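Local coordinates for protein thioesterase (Streptomyces sp. WAC02707, PDB 6VAP) that probably hydrolyses unwanted acyl groups from the carrier domains of the borrelidin polyketide synthase, at residues 193-198 with 220-225; 72-77 with 104-109. All blocks are in the same frame, centred on the assembly; numbering follows the deposited sequence.

Both contacts belong to the alpha/beta-hydrolase domain but hold different elements of it. Contact 1 pairs two parallel strands at one margin of the central sheet and is only partly buried; contact 2 packs helix 73-87 against helix 99-113, and all the residues that touch in it are buried. Their centres lie about 18 Å apart, without direct touch, yet strand 120-124 relates them: L121 meets I196 of contact 1 as well as A104 and F105 of contact 2. Helix 99-113 also reaches the start of contact 1, where E112 accepts from R193 N and C194 N. Backbone hydrogen bonds join the strands, whereas the helices meet through sparse apolar contacts and carboxylates balanced by arginines.

Contact 1: 193-198 with 220-225; sequences RCPIHA and DGPFTL
Strand 223-228, outermost in the sheet within the chain, lies parallel to strand 196-201, and the side chains fit together on both faces. On the face of I196 and A198, the F223 ring swings inward with CG anti to the backbone N (chi1 176°). Its corner CE1 enters the notch between two methyls, 3.9 Å from I196 CG2 and 3.8 Å from A198 CB; I196 CG2 lies at the ring edge, in the ring plane. A198 CB is in turn a small knob between F223 and L225, whose CD1 comes within 3.5 Å of it. Helix 209-213, the crossover of this beta-alpha-beta unit, covers F223 and L225.

The opposite face carries H197 and T224. T224 OG1 takes the crowded position between N and carbonyl carbon (chi1 54°), which sets it 3.0 Å above the H197 ring plane, over its centre. A water bridges T224 OG1 and I196 O. Ahead of the strands the P195 and P222 rings lie side by side, CG to CG 3.7 Å, and G221, without a side chain, sets its CA against R193 O.

Three backbone hydrogen bonds fix the register: I196 N to P222 O, T224 N to I196 O and, the shortest, A198 N to T224 O at 2.8 Å. H197 NE2 bonds to D226 OD2 and ND1 to H249 NE2, so the imidazole is held at both nitrogens and its rotation is fixed, with its face turned to T224 OG1; the D226 carboxylate would probably polarise it.

Contact 2: 72-77 with 104-109; sequences DIDELA and AFELAR
E106 OE2 is gripped twice, by a hydrogen bond with the Y184 hydroxyl and by a longer salt bridge from R109 NH1, 3.6 Å away on the same helix, while the other carboxylate oxygen, OE1, has a salt bridge with R110 NH1. OE1 also faces a like charge, for D74 OD1 of the neighbouring helix stands 3.7 Å from E106 OE1, with the two carboxylate planes turned 70° apart. R110 answers both acids, its NH2 pairing with D74 OD1, and R187 takes D74 OD2; these arginines would offset the repulsion and probably keep both buried acids ionised, although the D74 side chain is poorly ordered.

Below the charges the packing is apolar. With E106 CG anti to the carbonyl carbon (chi1 -75°), that methylene meets I73 CG2 at 3.8 Å, the two side chains crossing at about a right angle; the bend at chi2 then turns the carboxylate toward D74. In the alpha/beta-hydrolase fold, helix 99-113 follows directly on the presumed nucleophile elbow, the strained turn after strand 92-97, and I73, which also touches M99 at the start of that helix, lies near this turn. The segments cross at -54° with their axes 9.4 Å apart.

A77 brings its methyl up to the second helix, with CB 4.2 Å from E106 CB and equally far from L107 CD2. L107 lays that same methyl alongside the A77 backbone, its CD2 4.0 Å from A77 O. At the start of helix 73-87, D72 is the N-cap: its OD2 accepts from E75 N at 2.8 Å, met from above the carboxylate plane.

Contact 1: 193-198 with 220-225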
loop_
_atom_site.group_PDB
_atom_site.type_symbol
_atom_site.label_atom_id
_atom_site.label_comp_id
_atom_site.label_asym_id
_atom_site.label_seq_id
_atom_site.Cartn_x
_atom_site.Cartn_y
_atom_site.Cartn_z
ATOM N N ARG A 193 14.101 -2.103 -10.350
ATOM C CA ARG A 193 14.053 -2.328 -11.809
ATOM C C ARG A 193 12.616 -2.596 -12.252
ATOM O O ARG A 193 12.336 -2.501 -13.416
ATOM C CB ARG A 193 14.954 -3.500 -12.198
ATOM C CG ARG A 193 16.412 -3.294 -11.823
ATOM C CD ARG A 193 17.231 -4.558 -11.968
ATOM N NE ARG A 193 17.772 -4.937 -10.674
ATOM C CZ ARG A 193 17.134 -5.701 -9.806
ATOM N NH1 ARG A 193 15.973 -6.236 -10.144
ATOM N NH2 ARG A 193 17.676 -5.957 -8.635
ATOM N N CYS A 194 11.727 -2.924 -11.341
ATOM C CA CYS A 194 10.343 -3.240 -11.701
ATOM C C CYS A 194 9.659 -1.962 -12.115
ATOM O O CYS A 194 9.943 -0.948 -11.603
ATOM C CB CYS A 194 9.493 -3.703 -10.536
ATOM S SG CYS A 194 9.350 -2.440 -9.261
ATOM N N PRO A 195 8.579 -1.859 -13.149
ATOM C CA PRO A 195 7.753 -0.687 -13.467
ATOM C C PRO A 195 7.119 -0.093 -12.219
ATOM O O PRO A 195 6.731 -0.788 -11.287
ATOM C CB PRO A 195 6.692 -1.246 -14.419
ATOM C CG PRO A 195 7.310 -2.491 -15.000
ATOM C CD PRO A 195 8.172 -3.053 -13.909
ATOM N N ILE A 196 7.038 1.221 -12.192
ATOM C CA ILE A 196 6.352 1.933 -11.134
ATOM C C ILE A 196 5.248 2.752 -11.774
ATOM O O ILE A 196 5.477 3.478 -12.747
ATOM C CB ILE A 196 7.300 2.839 -10.338
ATOM C CG1 ILE A 196 8.241 2.003 -9.472
ATOM C CG2 ILE A 196 6.445 3.778 -9.386
ATOM C CD1 ILE A 196 9.209 2.799 -8.620
ATOM N N HIS A 197 4.035 2.585 -11.277
ATOM C CA HIS A 197 2.887 3.342 -11.751
ATOM C C HIS A 197 2.358 4.127 -10.565
ATOM O O HIS A 197 1.898 3.546 -9.579
ATOM C CB HIS A 197 1.789 2.454 -12.352
ATOM C CG HIS A 197 0.745 3.226 -13.114
ATOM N ND1 HIS A 197 0.005 2.676 -14.137
ATOM C CD2 HIS A 197 0.320 4.513 -13.005
ATOM C CE1 HIS A 197 -0.826 3.581 -14.624
ATOM N NE2 HIS A 197 -0.662 4.704 -13.949
ATOM N N ALA A 198 2.414 5.440 -10.655
ATOM C CA ALA A 198 1.995 6.300 -9.571
ATOM C C ALA A 198 0.610 6.840 -9.884
ATOM O O ALA A 198 0.283 7.127 -11.041
ATOM C CB ALA A 198 2.992 7.430 -9.407
ATOM N N ASP A 220 14.724 1.964 -12.383
ATOM C CA ASP A 220 15.269 2.010 -13.735
ATOM C C ASP A 220 14.300 1.470 -14.786
ATOM O O ASP A 220 14.556 1.601 -15.984
ATOM C CB ASP A 220 16.579 1.223 -13.795
ATOM C CG ASP A 220 17.741 1.985 -13.192
ATOM O OD1 ASP A 220 17.951 3.159 -13.581
ATOM O OD2 ASP A 220 18.453 1.414 -12.328
ATOM N N GLY A 221 13.205 0.856 -14.367
ATOM C CA GLY A 221 12.176 0.404 -15.268
ATOM C C GLY A 221 11.248 1.533 -15.685
ATOM O O GLY A 221 11.458 2.710 -15.374
ATOM N N PRO A 222 10.209 1.194 -16.430
ATOM C CA PRO A 222 9.307 2.231 -16.948
ATOM C C PRO A 222 8.491 2.867 -15.833
ATOM O O PRO A 222 8.161 2.227 -14.831
ATOM C CB PRO A 222 8.407 1.476 -17.932
ATOM C CG PRO A 222 8.465 0.038 -17.496
ATOM C CD PRO A 222 9.821 -0.168 -16.826
ATOM N N PHE A 223 8.178 4.151 -16.016
ATOM C CA PHE A 223 7.406 4.914 -15.049
ATOM C C PHE A 223 6.196 5.561 -15.716
ATOM O O PHE A 223 6.271 6.093 -16.826
ATOM C CB PHE A 223 8.248 5.987 -14.385
ATOM C CG PHE A 223 7.455 6.863 -13.441
ATOM C CD1 PHE A 223 7.117 6.411 -12.207
ATOM C CD2 PHE A 223 7.032 8.120 -13.824
ATOM C CE1 PHE A 223 6.328 7.206 -11.306
ATOM C CE2 PHE A 223 6.262 8.919 -12.967
ATOM C CZ PHE A 223 5.932 8.469 -11.720
ATOM N N THR A 224 5.068 5.521 -15.030
ATOM C CA THR A 224 3.860 6.169 -15.521
ATOM C C THR A 224 3.185 6.826 -14.327
ATOM O O THR A 224 3.213 6.297 -13.213
ATOM C CB THR A 224 2.905 5.178 -16.233
ATOM O OG1 THR A 224 2.611 4.073 -15.371
ATOM C CG2 THR A 224 3.543 4.639 -17.517
ATOM N N LEU A 225 2.627 8.003 -14.552
ATOM C CA LEU A 225 1.917 8.742 -13.527
ATOM C C LEU A 225 0.551 9.112 -14.066
ATOM O O LEU A 225 0.451 9.707 -15.147
ATOM C CB LEU A 225 2.657 9.996 -13.136
ATOM C CG LEU A 225 1.926 10.963 -12.207
ATOM C CD1 LEU A 225 1.596 10.321 -10.879
ATOM C CD2 LEU A 225 2.763 12.226 -11.995
HETATM O O HOH W 1 4.600 2.031 -15.467
#

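Contact 2: 72-77 with 104-109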
loop_
_atom_site.group_PDB
_atom_site.type_symbol
_atom_site.label_atom_id
_atom_site.label_comp_id
_atom_site.label_asym_id
_atom_site.label_seq_id
_atom_site.Cartn_x
_atom_site.Cartn_y
_atom_site.Cartn_z
ATOM N N ASP A 72 6.502 1.663 12.738
ATOM C CA ASP A 72 7.639 1.906 11.862
ATOM C C ASP A 72 7.395 1.120 10.585
ATOM O O ASP A 72 7.046 -0.060 10.648
ATOM C CB ASP A 72 8.966 1.503 12.527
ATOM C CG ASP A 72 10.142 1.589 11.570
ATOM O OD1 ASP A 72 10.505 2.713 11.161
ATOM O OD2 ASP A 72 10.711 0.530 11.228
ATOM N N ILE A 73 7.603 1.763 9.438
ATOM C CA ILE A 73 7.420 1.088 8.158
ATOM C C ILE A 73 8.419 -0.048 7.995
ATOM O O ILE A 73 8.083 -1.138 7.516
ATOM C CB ILE A 73 7.553 2.113 7.023
ATOM C CG1 ILE A 73 6.366 3.098 7.035
ATOM C CG2 ILE A 73 7.628 1.384 5.659
ATOM C CD1 ILE A 73 5.152 2.544 6.363
ATOM N N ASP A 74 9.671 0.187 8.370
ATOM C CA ASP A 74 10.673 -0.866 8.221
ATOM C C ASP A 74 10.352 -2.082 9.084
ATOM O O ASP A 74 10.605 -3.225 8.679
ATOM C CB ASP A 74 12.064 -0.335 8.562
ATOM C CG ASP A 74 12.749 0.298 7.365
ATOM O OD1 ASP A 74 12.830 -0.360 6.304
ATOM O OD2 ASP A 74 13.202 1.458 7.476
ATOM N N GLU A 75 9.742 -1.860 10.251
ATOM C CA GLU A 75 9.350 -2.981 11.096
ATOM C C GLU A 75 8.155 -3.695 10.494
ATOM O O GLU A 75 8.117 -4.928 10.472
ATOM C CB GLU A 75 9.029 -2.507 12.517
ATOM C CG GLU A 75 10.262 -2.129 13.323
ATOM C CD GLU A 75 9.936 -1.235 14.502
ATOM O OE1 GLU A 75 10.847 -0.526 14.982
ATOM O OE2 GLU A 75 8.767 -1.240 14.946
ATOM N N LEU A 76 7.168 -2.936 10.003
ATOM C CA LEU A 76 6.074 -3.550 9.250
ATOM C C LEU A 76 6.614 -4.413 8.116
ATOM O O LEU A 76 6.195 -5.562 7.933
ATOM C CB LEU A 76 5.121 -2.484 8.695
ATOM C CG LEU A 76 3.968 -2.082 9.619
ATOM C CD1 LEU A 76 3.430 -0.704 9.193
ATOM C CD2 LEU A 76 2.881 -3.096 9.614
ATOM N N ALA A 77 7.510 -3.851 7.310
ATOM C CA ALA A 77 8.095 -4.594 6.194
ATOM C C ALA A 77 8.906 -5.808 6.650
ATOM O O ALA A 77 8.786 -6.900 6.080
ATOM C CB ALA A 77 8.988 -3.669 5.378
ATOM N N ALA A 104 4.641 -0.629 0.437
ATOM C CA ALA A 104 4.761 -1.385 -0.804
ATOM C C ALA A 104 6.116 -1.191 -1.439
ATOM O O ALA A 104 6.680 -2.148 -1.983
ATOM C CB ALA A 104 3.662 -1.005 -1.801
ATOM N N PHE A 105 6.645 0.033 -1.379
ATOM C CA PHE A 105 7.946 0.300 -1.960
ATOM C C PHE A 105 9.035 -0.414 -1.191
ATOM O O PHE A 105 9.988 -0.905 -1.786
ATOM C CB PHE A 105 8.206 1.796 -1.985
ATOM C CG PHE A 105 9.663 2.156 -2.149
ATOM C CD1 PHE A 105 10.275 2.133 -3.406
ATOM C CD2 PHE A 105 10.399 2.563 -1.080
ATOM C CE1 PHE A 105 11.592 2.481 -3.549
ATOM C CE2 PHE A 105 11.711 2.917 -1.220
ATOM C CZ PHE A 105 12.316 2.879 -2.463
ATOM N N GLU A 106 8.945 -0.415 0.134
ATOM C CA GLU A 106 9.928 -1.091 0.969
ATOM C C GLU A 106 9.883 -2.593 0.749
ATOM O O GLU A 106 10.934 -3.245 0.705
ATOM C CB GLU A 106 9.670 -0.728 2.433
ATOM C CG GLU A 106 10.096 0.671 2.816
ATOM C CD GLU A 106 11.613 0.852 2.670
ATOM O OE1 GLU A 106 12.318 -0.164 2.694
ATOM O OE2 GLU A 106 12.057 1.998 2.517
ATOM N N LEU A 107 8.679 -3.150 0.607
ATOM C CA LEU A 107 8.543 -4.568 0.287
ATOM C C LEU A 107 9.119 -4.867 -1.083
ATOM O O LEU A 107 9.804 -5.878 -1.269
ATOM C CB LEU A 107 7.068 -4.987 0.350
ATOM C CG LEU A 107 6.457 -4.941 1.728
ATOM C CD1 LEU A 107 4.902 -5.064 1.652
ATOM C CD2 LEU A 107 7.021 -6.094 2.562
ATOM N N ALA A 108 8.954 -3.944 -2.025
ATOM C CA ALA A 108 9.534 -4.151 -3.346
ATOM C C ALA A 108 11.052 -4.223 -3.276
ATOM O O ALA A 108 11.688 -5.072 -3.906
ATOM C CB ALA A 108 9.084 -3.045 -4.291
ATOM N N ARG A 109 11.651 -3.319 -2.515
ATOM C CA ARG A 109 13.087 -3.339 -2.311
ATOM C C ARG A 109 13.541 -4.682 -1.792
ATOM O O ARG A 109 14.559 -5.206 -2.249
ATOM C CB ARG A 109 13.483 -2.243 -1.314
ATOM C CG ARG A 109 13.692 -0.879 -1.870
ATOM C CD ARG A 109 14.040 0.117 -0.744
ATOM N NE ARG A 109 15.094 1.045 -1.138
ATOM C CZ ARG A 109 15.655 1.915 -0.315
ATOM N NH1 ARG A 109 15.274 1.959 0.953
ATOM N NH2 ARG A 109 16.569 2.743 -0.773
#